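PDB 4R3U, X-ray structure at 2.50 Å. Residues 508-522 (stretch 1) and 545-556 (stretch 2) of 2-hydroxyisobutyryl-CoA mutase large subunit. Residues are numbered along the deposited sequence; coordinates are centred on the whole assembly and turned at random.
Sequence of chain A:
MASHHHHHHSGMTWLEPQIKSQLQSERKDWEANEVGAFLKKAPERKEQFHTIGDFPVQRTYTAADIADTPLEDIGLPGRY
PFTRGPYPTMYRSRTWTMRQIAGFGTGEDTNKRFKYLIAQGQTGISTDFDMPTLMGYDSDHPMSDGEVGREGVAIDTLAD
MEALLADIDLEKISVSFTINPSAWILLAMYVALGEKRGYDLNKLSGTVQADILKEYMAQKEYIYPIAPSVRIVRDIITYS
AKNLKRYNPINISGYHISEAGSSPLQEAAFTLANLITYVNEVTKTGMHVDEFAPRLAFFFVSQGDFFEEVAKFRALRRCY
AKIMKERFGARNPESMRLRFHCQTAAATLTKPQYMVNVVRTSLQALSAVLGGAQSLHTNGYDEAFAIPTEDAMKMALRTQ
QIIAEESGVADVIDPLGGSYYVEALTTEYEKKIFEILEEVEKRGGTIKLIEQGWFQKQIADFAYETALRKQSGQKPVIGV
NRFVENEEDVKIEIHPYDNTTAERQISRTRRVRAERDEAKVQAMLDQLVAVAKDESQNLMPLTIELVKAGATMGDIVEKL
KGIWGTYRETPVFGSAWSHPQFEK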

# COMPACT_ATOMS: atom_id res chain seq x y z
N ARG A 508 7.40 27.04 -34.55
CA ARG A 508 6.35 27.86 -33.95
C ARG A 508 6.88 29.14 -33.33
O ARG A 508 6.29 30.20 -33.54
CB ARG A 508 5.54 27.06 -32.93
CG ARG A 508 4.39 27.84 -32.28
CD ARG A 508 3.21 26.97 -31.97
NE ARG A 508 3.56 25.97 -30.98
CZ ARG A 508 2.96 24.80 -30.85
NH1 ARG A 508 3.38 23.93 -29.94
NH2 ARG A 508 1.96 24.47 -31.65
N THR A 509 7.98 29.05 -32.55
CA THR A 509 8.62 30.20 -31.90
C THR A 509 9.05 31.23 -32.94
O THR A 509 8.76 32.41 -32.77
CB THR A 509 9.72 29.75 -30.90
OG1 THR A 509 9.09 28.98 -29.88
CG2 THR A 509 10.42 30.91 -30.22
N ARG A 510 9.69 30.75 -34.06
CA ARG A 510 10.17 31.58 -35.18
C ARG A 510 9.01 32.31 -35.87
O ARG A 510 9.17 33.48 -36.26
CB ARG A 510 10.94 30.74 -36.22
CG ARG A 510 12.35 30.31 -35.81
CD ARG A 510 13.11 29.69 -36.97
NE ARG A 510 14.38 29.10 -36.54
CZ ARG A 510 15.14 28.29 -37.28
NH1 ARG A 510 14.74 27.93 -38.50
NH2 ARG A 510 16.28 27.81 -36.80
N ARG A 511 7.87 31.60 -36.03
CA ARG A 511 6.64 32.06 -36.66
C ARG A 511 6.02 33.17 -35.82
O ARG A 511 5.69 34.23 -36.36
CB ARG A 511 5.66 30.87 -36.81
CG ARG A 511 4.46 31.14 -37.72
CD ARG A 511 3.27 30.25 -37.42
NE ARG A 511 2.92 30.16 -35.99
CZ ARG A 511 1.76 30.53 -35.46
NH1 ARG A 511 0.81 31.03 -36.24
NH2 ARG A 511 1.54 30.40 -34.16
N VAL A 512 5.89 32.95 -34.49
CA VAL A 512 5.33 33.91 -33.52
C VAL A 512 6.10 35.24 -33.60
O VAL A 512 5.48 36.30 -33.71
CB VAL A 512 5.25 33.32 -32.08
CG1 VAL A 512 4.93 34.38 -31.03
CG2 VAL A 512 4.25 32.16 -32.02
N ARG A 513 7.46 35.16 -33.59
CA ARG A 513 8.35 36.31 -33.72
C ARG A 513 8.18 37.01 -35.08
O ARG A 513 8.25 38.24 -35.14
CB ARG A 513 9.82 35.89 -33.57
CG ARG A 513 10.22 35.42 -32.19
CD ARG A 513 11.65 34.95 -32.27
NE ARG A 513 12.17 34.40 -31.02
CZ ARG A 513 12.92 33.30 -30.94
NH1 ARG A 513 13.20 32.60 -32.04
NH2 ARG A 513 13.37 32.88 -29.77
N ALA A 514 7.99 36.23 -36.16
CA ALA A 514 7.82 36.77 -37.53
C ALA A 514 6.49 37.53 -37.71
O ALA A 514 6.50 38.67 -38.19
CB ALA A 514 7.94 35.66 -38.56
N GLU A 515 5.36 36.92 -37.27
CA GLU A 515 3.98 37.41 -37.35
C GLU A 515 3.68 38.63 -36.47
O GLU A 515 2.73 39.36 -36.77
CB GLU A 515 3.00 36.28 -36.97
CG GLU A 515 2.63 35.35 -38.12
CD GLU A 515 1.81 34.12 -37.78
OE1 GLU A 515 1.41 33.41 -38.73
OE2 GLU A 515 1.60 33.83 -36.58
N ARG A 516 4.46 38.84 -35.40
CA ARG A 516 4.22 39.92 -34.45
C ARG A 516 4.66 41.31 -34.92
O ARG A 516 5.44 41.45 -35.88
CB ARG A 516 4.83 39.59 -33.08
CG ARG A 516 6.31 39.94 -32.96
CD ARG A 516 6.93 39.34 -31.73
NE ARG A 516 8.35 39.65 -31.66
CZ ARG A 516 9.20 39.11 -30.80
NH1 ARG A 516 8.79 38.20 -29.93
NH2 ARG A 516 10.48 39.46 -30.82
N ASP A 517 4.14 42.34 -34.21
CA ASP A 517 4.48 43.75 -34.39
C ASP A 517 5.75 43.97 -33.58
O ASP A 517 5.68 44.19 -32.37
CB ASP A 517 3.34 44.67 -33.89
CG ASP A 517 3.50 46.16 -34.17
OD1 ASP A 517 4.58 46.56 -34.66
OD2 ASP A 517 2.56 46.91 -33.87
N GLU A 518 6.92 43.84 -34.25
CA GLU A 518 8.25 43.95 -33.64
C GLU A 518 8.47 45.26 -32.86
O GLU A 518 8.92 45.22 -31.71
CB GLU A 518 9.35 43.72 -34.69
CG GLU A 518 10.63 43.13 -34.11
CD GLU A 518 10.49 41.83 -33.33
OE1 GLU A 518 9.75 40.92 -33.78
OE2 GLU A 518 11.14 41.71 -32.27
N ALA A 519 8.13 46.40 -33.49
CA ALA A 519 8.24 47.74 -32.94
C ALA A 519 7.49 47.88 -31.61
O ALA A 519 8.09 48.34 -30.64
CB ALA A 519 7.74 48.77 -33.94
N LYS A 520 6.20 47.43 -31.56
CA LYS A 520 5.33 47.48 -30.38
C LYS A 520 5.86 46.57 -29.25
O LYS A 520 5.85 46.99 -28.09
CB LYS A 520 3.88 47.16 -30.74
CG LYS A 520 2.87 47.39 -29.62
CD LYS A 520 1.51 47.84 -30.14
CE LYS A 520 0.37 47.74 -29.13
NZ LYS A 520 0.58 48.53 -27.88
N VAL A 521 6.33 45.35 -29.59
CA VAL A 521 6.90 44.40 -28.63
C VAL A 521 8.21 44.98 -28.03
O VAL A 521 8.39 44.95 -26.80
CB VAL A 521 7.06 42.97 -29.24
CG1 VAL A 521 7.86 42.02 -28.32
CG2 VAL A 521 5.70 42.35 -29.56
N GLN A 522 9.10 45.52 -28.87
CA GLN A 522 10.36 46.11 -28.41
C GLN A 522 10.16 47.29 -27.47
O GLN A 522 10.86 47.39 -26.46
CB GLN A 522 11.30 46.46 -29.56
CG GLN A 522 11.87 45.22 -30.28
CD GLN A 522 12.53 44.23 -29.36
OE1 GLN A 522 13.33 44.58 -28.47
NE2 GLN A 522 12.19 42.98 -29.54
N GLU A 545 0.42 42.01 -21.40
CA GLU A 545 0.39 42.68 -22.70
C GLU A 545 1.47 42.18 -23.66
O GLU A 545 1.21 41.96 -24.85
CB GLU A 545 0.43 44.20 -22.55
CG GLU A 545 -0.91 44.79 -22.11
CD GLU A 545 -2.12 44.34 -22.92
OE1 GLU A 545 -2.12 44.57 -24.15
OE2 GLU A 545 -3.03 43.70 -22.33
N LEU A 546 2.65 41.91 -23.11
CA LEU A 546 3.80 41.40 -23.85
C LEU A 546 3.54 40.03 -24.49
O LEU A 546 3.66 39.91 -25.71
CB LEU A 546 5.04 41.34 -22.94
CG LEU A 546 5.86 42.63 -22.84
CD1 LEU A 546 6.74 42.60 -21.60
CD2 LEU A 546 6.69 42.87 -24.11
N VAL A 547 3.19 39.02 -23.68
CA VAL A 547 2.85 37.65 -24.14
C VAL A 547 1.74 37.66 -25.23
O VAL A 547 1.88 36.98 -26.26
CB VAL A 547 2.59 36.63 -22.99
CG1 VAL A 547 3.78 36.56 -22.04
CG2 VAL A 547 1.30 36.93 -22.23
N LYS A 548 0.70 38.53 -25.04
CA LYS A 548 -0.40 38.76 -25.97
C LYS A 548 0.15 39.27 -27.29
O LYS A 548 -0.27 38.80 -28.36
CB LYS A 548 -1.40 39.80 -25.41
CG LYS A 548 -2.49 39.20 -24.55
CD LYS A 548 -3.23 40.25 -23.76
CE LYS A 548 -4.58 39.75 -23.29
NZ LYS A 548 -5.35 40.83 -22.60
N ALA A 549 1.10 40.24 -27.22
CA ALA A 549 1.69 40.89 -28.38
C ALA A 549 2.62 39.98 -29.22
O ALA A 549 3.02 40.36 -30.33
CB ALA A 549 2.39 42.17 -27.94
N GLY A 550 2.93 38.81 -28.70
CA GLY A 550 3.79 37.83 -29.36
C GLY A 550 5.20 37.73 -28.80
O GLY A 550 6.07 37.12 -29.44
N ALA A 551 5.44 38.30 -27.59
CA ALA A 551 6.75 38.21 -26.93
C ALA A 551 6.97 36.78 -26.45
O ALA A 551 6.03 36.09 -26.03
CB ALA A 551 6.81 39.16 -25.74
N THR A 552 8.23 36.34 -26.53
CA THR A 552 8.62 35.02 -26.04
C THR A 552 9.12 35.19 -24.62
O THR A 552 9.37 36.32 -24.19
CB THR A 552 9.66 34.37 -26.96
OG1 THR A 552 10.89 35.08 -26.86
CG2 THR A 552 9.20 34.28 -28.41
N MET A 553 9.26 34.08 -23.89
CA MET A 553 9.77 34.09 -22.52
C MET A 553 11.21 34.67 -22.52
O MET A 553 11.53 35.51 -21.67
CB MET A 553 9.77 32.66 -21.97
CG MET A 553 10.38 32.56 -20.59
SD MET A 553 10.65 30.88 -20.10
CE MET A 553 9.05 30.44 -19.60
N GLY A 554 12.02 34.22 -23.48
CA GLY A 554 13.39 34.67 -23.72
C GLY A 554 13.49 36.16 -23.94
O GLY A 554 14.39 36.79 -23.38
N ASP A 555 12.56 36.74 -24.72
CA ASP A 555 12.53 38.20 -24.97
C ASP A 555 12.44 38.96 -23.63
O ASP A 555 13.25 39.85 -23.38
CB ASP A 555 11.31 38.61 -25.84
CG ASP A 555 11.29 38.16 -27.29
OD1 ASP A 555 12.36 38.11 -27.92
OD2 ASP A 555 10.18 37.94 -27.81
N ILE A 556 11.47 38.54 -22.78
CA ILE A 556 11.15 39.07 -21.45
C ILE A 556 12.30 38.85 -20.48
O ILE A 556 12.75 39.81 -19.84
CB ILE A 556 9.76 38.54 -20.94
CG1 ILE A 556 8.61 38.90 -21.94
CG2 ILE A 556 9.44 39.09 -19.54
CD1 ILE A 556 7.32 38.07 -21.80

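Each stretch is a pair of helical segments joined by a short break. In stretch 1, a helix runs to Glu 515, Arg 516 leaves helical geometry, and Asp 517 is the N-cap of the helix that starts at Glu 518. In stretch 2, Gly 550 ends the first helix in a Schellman motif, with Ala 551 N bonded to Leu 546 O (3.0 Å) and Gly 550 N to Val 547 O (3.2 Å). Thr 552 then caps the next helix: its OG1 accepts from Asp 555 N at 3.2 Å. The two breaks meet, with Arg 516 CA and Gly 550 CA 5.5 Å apart.

At the backbone angles of Gly 550, a CB would be jammed against the carbonyl O of Ala 549, which by itself calls for glycine. A CB here would also lie 2.8 Å from Arg 516 CB, a clash.

Arg 516 is the main polar link. Its CB points toward stretch 2, and its extended side chain carries the guanidinium past Gly 550. Arg 516 NH1 donates to Gly 550 O at 3.0 Å and to Asp 555 OD2 at 2.5 Å, the latter a salt bridge. Both oxygens lie at the guanidinium edge, where N-H groups can reach them. Glu 518 holds the same group from within stretch 1: Arg 516 NE bonds to Glu 518 OE1 and Arg 516 NH2 to Glu 518 OE2, both at 2.8 Å. Asp 555 OD2 also accepts from Thr 552 N at 2.8 Å, so one carboxylate oxygen serves both the helix start and the arginine.

Val 521 supplies the apolar contact. It is buried, and Val 521 CG2 lies 3.7 Å from Ala 549 CB while Val 521 CG1 lies 4.0 Å from Ala 551 CB. These small alanine side chains allow close packing. Farther along, Thr 509 CG2 meets Thr 552 CG2 at 4.0 Å, so the methyls pack together. In all, 448 Å² is buried between the stretches.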